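Local coordinates for protein cytochrome c' (Rubrivivax gelatinosus, PDB 2J8W) that carries a covalently bound, high-spin heme c whose iron has no sixth ligand, and probably takes part in electron transfer, its exact function being unknown, at residues Ala106-Lys109 against Ala110-Glu114. Numbering follows the deposited sequence.
Sequences AQIK and AAVGE
V112 sits one turn after I108 on helix 105-126 of the cytochrome c' four-helix bundle, the helix that further along carries the heme-binding cysteines and the axial histidine. Four successive i+4 to i backbone hydrogen bonds run through this part of the helix: A110 N to A106 O, A111 N to Q107 O, V112 N to I108 O and G113 N to K109 O. The V112 N to I108 O bond is the shortest at 2.8 Å.

Going out along V112, CB lies 3.5 Å from I108 O and 3.6 Å from K109 O, resting against the carbonyls of the preceding turn. The first torsion (chi1 163°) sets CG1 anti to the backbone N and holds CG2 beside that N, which itself donates to I108 O; CG2 comes to 3.2 Å from I108 O, next to the hydrogen bond that this oxygen accepts, and meets I108 CG2 at 4.2 Å, methyl to methyl. The I108 and V112 side chains both touch V26 of helix 5-30, and V112 also reaches F23 and A27 there. On the side of helix 79-102, I108 packs on A99 while A111 and V112 pack on L96, making this an interior face of the bundle. The V112 side chain is about 9 Å from the heme, between nearest atoms.

K109 extends from the exposed side of the helix, and its NZ is hydrogen-bonded to A30 O, at the end of helix 5-30. On the flank towards helix 79-102, A111 CB lies 3.4 Å from Q107 O.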
loop_
_atom_site.group_PDB
_atom_site.type_symbol
_atom_site.label_atom_id
_atom_site.label_comp_id
_atom_site.label_asym_id
_atom_site.label_seq_id
_atom_site.Cartn_x
_atom_site.Cartn_y
_atom_site.Cartn_z
ATOM N N ALA A 106 -19.180 -11.657 14.612
ATOM C CA ALA A 106 -19.120 -13.036 14.171
ATOM C C ALA A 106 -18.820 -13.106 12.677
ATOM O O ALA A 106 -18.066 -13.956 12.250
ATOM C CB ALA A 106 -20.420 -13.748 14.489
ATOM N N GLN A 107 -19.456 -12.237 11.890
ATOM C CA GLN A 107 -19.219 -12.245 10.443
ATOM C C GLN A 107 -17.778 -11.827 10.146
ATOM O O GLN A 107 -17.137 -12.405 9.269
ATOM C CB GLN A 107 -20.181 -11.276 9.744
ATOM C CG GLN A 107 -20.305 -11.395 8.213
ATOM C CD GLN A 107 -21.253 -10.346 7.606
ATOM O OE1 GLN A 107 -21.279 -10.064 6.339
ATOM N NE2 GLN A 107 -22.021 -9.733 8.508
ATOM N N ILE A 108 -17.262 -10.841 10.870
ATOM C CA ILE A 108 -15.869 -10.431 10.691
ATOM C C ILE A 108 -14.928 -11.559 11.039
ATOM O O ILE A 108 -13.994 -11.866 10.294
ATOM C CB ILE A 108 -15.556 -9.173 11.528
ATOM C CG1 ILE A 108 -16.320 -7.952 10.965
ATOM C CG2 ILE A 108 -14.053 -8.885 11.581
ATOM C CD1 ILE A 108 -16.331 -6.763 11.889
ATOM N N LYS A 109 -15.182 -12.182 12.175
ATOM C CA LYS A 109 -14.324 -13.281 12.590
ATOM C C LYS A 109 -14.326 -14.447 11.581
ATOM O O LYS A 109 -13.263 -15.001 11.245
ATOM C CB LYS A 109 -14.695 -13.764 13.992
ATOM C CG LYS A 109 -13.797 -14.861 14.515
ATOM C CD LYS A 109 -13.865 -15.024 16.011
ATOM C CE LYS A 109 -12.857 -16.025 16.486
ATOM N NZ LYS A 109 -12.586 -15.656 18.002
ATOM N N ALA A 110 -15.507 -14.797 11.063
ATOM C CA ALA A 110 -15.600 -15.884 10.102
ATOM C C ALA A 110 -14.782 -15.513 8.848
ATOM O O ALA A 110 -14.062 -16.315 8.277
ATOM C CB ALA A 110 -17.040 -16.189 9.727
ATOM N N ALA A 111 -14.915 -14.269 8.412
ATOM C CA ALA A 111 -14.236 -13.802 7.195
ATOM C C ALA A 111 -12.731 -13.669 7.420
ATOM O O ALA A 111 -11.942 -13.903 6.508
ATOM C CB ALA A 111 -14.829 -12.517 6.715
ATOM N N VAL A 112 -12.307 -13.318 8.634
ATOM C CA VAL A 112 -10.873 -13.330 8.959
ATOM C C VAL A 112 -10.322 -14.745 8.803
ATOM O O VAL A 112 -9.246 -14.959 8.231
ATOM C CB VAL A 112 -10.614 -12.781 10.362
ATOM C CG1 VAL A 112 -9.220 -13.166 10.886
ATOM C CG2 VAL A 112 -10.807 -11.284 10.389
ATOM N N GLY A 113 -11.081 -15.737 9.260
ATOM C CA GLY A 113 -10.604 -17.108 9.108
ATOM C C GLY A 113 -10.494 -17.545 7.667
ATOM O O GLY A 113 -9.505 -18.154 7.234
ATOM N N GLU A 114 -11.519 -17.219 6.907
ATOM C CA GLU A 114 -11.515 -17.592 5.474
ATOM C C GLU A 114 -10.374 -16.877 4.750
ATOM O O GLU A 114 -9.660 -17.446 3.901
ATOM C CB GLU A 114 -12.878 -17.240 4.867
ATOM C CG GLU A 114 -13.144 -17.801 3.493
ATOM C CD GLU A 114 -14.629 -17.792 3.093
ATOM O OE1 GLU A 114 -15.447 -17.111 3.742
ATOM O OE2 GLU A 114 -14.979 -18.459 2.088
#